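Local coordinates for DNA-binding protein (Silicibacter pomeroyi, PDB 3EUS) that probably binds DNA through an all-helical helix-turn-helix domain of the Cro/C1 (XRE) type, present as two copies in the assembly, at residues H12-L15 / C16-R20. Sequence-based numbering, arbitrary orientation.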
ATOM      1  N   HIS A  12      10.755  -1.829  -1.800  1.00 19.21           N
ATOM      2  CA  HIS A  12      10.366  -2.778  -0.743  1.00 20.06           C
ATOM      3  C   HIS A  12      11.214  -2.613   0.493  1.00 19.70           C
ATOM      4  O   HIS A  12      10.706  -2.651   1.621  1.00 19.16           O
ATOM      5  CB  HIS A  12      10.593  -4.200  -1.201  1.00 21.60           C
ATOM      6  CG  HIS A  12       9.681  -4.599  -2.287  1.00 26.70           C
ATOM      7  ND1 HIS A  12      10.054  -4.547  -3.615  1.00 33.18           N
ATOM      8  CD2 HIS A  12       8.400  -5.029  -2.259  1.00 31.22           C
ATOM      9  CE1 HIS A  12       9.027  -4.927  -4.361  1.00 34.47           C
ATOM     10  NE2 HIS A  12       8.014  -5.221  -3.563  1.00 33.72           N
ATOM     11  N   VAL A  13      12.506  -2.462   0.276  1.00 17.96           N
ATOM     12  CA  VAL A  13      13.434  -2.307   1.394  1.00 18.17           C
ATOM     13  C   VAL A  13      13.059  -1.030   2.183  1.00 17.57           C
ATOM     14  O   VAL A  13      12.938  -1.027   3.401  1.00 16.45           O
ATOM     15  CB  VAL A  13      14.882  -2.280   0.859  1.00 17.90           C
ATOM     16  CG1 VAL A  13      15.854  -1.616   1.832  1.00 20.31           C
ATOM     17  CG2 VAL A  13      15.339  -3.669   0.498  1.00 17.67           C
ATOM     18  N   TYR A  14      12.798   0.044   1.458  1.00 16.42           N
ATOM     19  CA  TYR A  14      12.326   1.312   2.091  1.00 15.99           C
ATOM     20  C   TYR A  14      10.995   1.145   2.818  1.00 15.46           C
ATOM     21  O   TYR A  14      10.834   1.589   3.936  1.00 14.50           O
ATOM     22  CB  TYR A  14      12.227   2.409   1.046  1.00 15.11           C
ATOM     23  CG  TYR A  14      11.618   3.675   1.543  1.00 15.33           C
ATOM     24  CD1 TYR A  14      12.354   4.557   2.331  1.00 18.53           C
ATOM     25  CD2 TYR A  14      10.324   4.002   1.237  1.00 17.56           C
ATOM     26  CE1 TYR A  14      11.798   5.717   2.799  1.00 18.71           C
ATOM     27  CE2 TYR A  14       9.764   5.136   1.718  1.00 19.34           C
ATOM     28  CZ  TYR A  14      10.506   5.996   2.473  1.00 17.84           C
ATOM     29  OH  TYR A  14       9.944   7.145   2.945  1.00 23.33           O
ATOM     30  N   LEU A  15      10.021   0.519   2.186  1.00 14.81           N
ATOM     31  CA  LEU A  15       8.715   0.366   2.775  1.00 13.98           C
ATOM     32  C   LEU A  15       8.888  -0.386   4.095  1.00 14.77           C
ATOM     33  O   LEU A  15       8.350  -0.000   5.141  1.00 12.15           O
ATOM     34  CB  LEU A  15       7.802  -0.414   1.847  1.00 14.44           C
ATOM     35  CG  LEU A  15       6.474  -0.856   2.437  1.00 15.81           C
ATOM     36  CD1 LEU A  15       5.635   0.342   3.012  1.00 17.77           C
ATOM     37  CD2 LEU A  15       5.653  -1.626   1.374  1.00 19.76           C
ATOM     38  N   CYS A  16       9.732  -1.412   4.054  1.00 13.96           N
ATOM     39  CA  CYS A  16       9.892  -2.254   5.213  1.00 15.32           C
ATOM     40  C   CYS A  16      10.531  -1.489   6.323  1.00 13.89           C
ATOM     41  O   CYS A  16      10.150  -1.679   7.477  1.00 13.58           O
ATOM     42  CB  CYS A  16      10.659  -3.497   4.868  1.00 15.23           C
ATOM     43  SG  CYS A  16       9.486  -4.627   4.029  1.00 23.24           S
ATOM     44  N   GLN A  17      11.507  -0.650   5.985  1.00 14.37           N
ATOM     45  CA  GLN A  17      12.126   0.206   6.967  1.00 13.64           C
ATOM     46  C   GLN A  17      11.070   1.100   7.635  1.00 13.91           C
ATOM     47  O   GLN A  17      11.062   1.288   8.860  1.00 13.19           O
ATOM     48  CB  GLN A  17      13.264   1.041   6.280  1.00 14.76           C
ATOM     49  CG  GLN A  17      13.801   2.153   7.077  1.00 19.87           C
ATOM     50  CD  GLN A  17      14.345   1.753   8.414  1.00 27.61           C
ATOM     51  OE1 GLN A  17      14.374   2.581   9.359  1.00 33.50           O
ATOM     52  NE2 GLN A  17      14.843   0.520   8.514  1.00 27.70           N
ATOM     53  N   ARG A  18      10.231   1.717   6.830  1.00 14.70           N
ATOM     54  CA  ARG A  18       9.165   2.597   7.365  1.00 13.40           C
ATOM     55  C   ARG A  18       8.140   1.835   8.180  1.00 12.87           C
ATOM     56  O   ARG A  18       7.660   2.381   9.186  1.00 13.29           O
ATOM     57  CB  ARG A  18       8.428   3.375   6.262  1.00 14.11           C
ATOM     58  CG  ARG A  18       9.243   4.361   5.492  1.00 14.46           C
ATOM     59  CD  ARG A  18      10.051   5.354   6.423  1.00 14.85           C
ATOM     60  NE  ARG A  18       9.113   6.194   7.173  1.00 15.22           N
ATOM     61  CZ  ARG A  18       8.729   7.429   6.815  1.00 19.71           C
ATOM     62  NH1 ARG A  18       9.151   7.973   5.685  1.00 18.57           N
ATOM     63  NH2 ARG A  18       7.936   8.130   7.617  1.00 18.45           N
ATOM     64  N   LEU A  19       7.811   0.608   7.794  1.00 11.81           N
ATOM     65  CA  LEU A  19       6.847  -0.194   8.590  1.00 12.90           C
ATOM     66  C   LEU A  19       7.428  -0.453   9.962  1.00 11.76           C
ATOM     67  O   LEU A  19       6.775  -0.267  11.021  1.00 11.39           O
ATOM     68  CB  LEU A  19       6.558  -1.470   7.885  1.00 12.12           C
ATOM     69  CG  LEU A  19       5.642  -1.348   6.676  1.00 11.63           C
ATOM     70  CD1 LEU A  19       5.582  -2.717   5.993  1.00 13.87           C
ATOM     71  CD2 LEU A  19       4.289  -0.853   7.133  1.00 15.02           C
ATOM     72  N   ARG A  20       8.684  -0.858   9.970  1.00 12.05           N
ATOM     73  CA  ARG A  20       9.350  -1.153  11.237  1.00 11.55           C
ATOM     74  C   ARG A  20       9.494   0.116  12.066  1.00 12.01           C
ATOM     75  O   ARG A  20       9.306   0.090  13.282  1.00 13.22           O
ATOM     76  CB  ARG A  20      10.741  -1.825  11.011  1.00 12.63           C
ATOM     77  CG  ARG A  20      11.543  -2.024  12.277  1.00 13.41           C
ATOM     78  CD  ARG A  20      12.964  -2.664  12.028  1.00 12.26           C
ATOM     79  NE  ARG A  20      13.624  -2.125  10.827  1.00 18.21           N
ATOM     80  CZ  ARG A  20      13.701  -2.783   9.655  1.00 23.49           C
ATOM     81  NH1 ARG A  20      13.260  -4.053   9.542  1.00 23.27           N
ATOM     82  NH2 ARG A  20      14.320  -2.223   8.612  1.00 23.66           N
TER
HETATM   83  O   HOH W   1      14.490  -2.597   5.181  1.00 19.85           O
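Arg18 rests its CG over one face of the Tyr14 ring, one turn back along helix 10-25, displaced toward the rim and 4.0 Å from the ring centroid in a CH-pi contact. Tyr14 sets CG anti to its own N (chi1 173°), which carries the ring forward beside Arg18, and both side chains run the same way. Bends at chi2 and chi3 of Arg18 bring its guanidinium back to the phenol, its plane nearly perpendicular (88°) to the ring. NH1 of Arg18 donates to OH of Tyr14 at 3.0 Å, a bent bond (136°) tilted somewhat from the guanidinium plane. NH2 of Arg18 forms a salt bridge with Glu74 of helix 72-81, the helix whose Thr78 and Ile79 pack on Tyr14.

Beneath this pair run regular i to i+4 helix bonds, such as Arg18 N to Tyr14 O at 3.0 Å. On another side of the helix, CD1 of Leu15 meets CG of Leu19 at 4.0 Å, and both leucines rest on Phe59 of helix 56-65; Leu15 also touches Ile57 of the second subunit.

Were Tyr14 an alanine, the Arg18 chain would probably lose its aromatic support and NH1 its phenol acceptor. The i, i+4 spacing thus lets a single arginine combine apolar, hydrogen-bonding and ionic contacts, joining helix 10-25 to helix 72-81 within what is probably a Cro/C1-type helix-turn-helix fold.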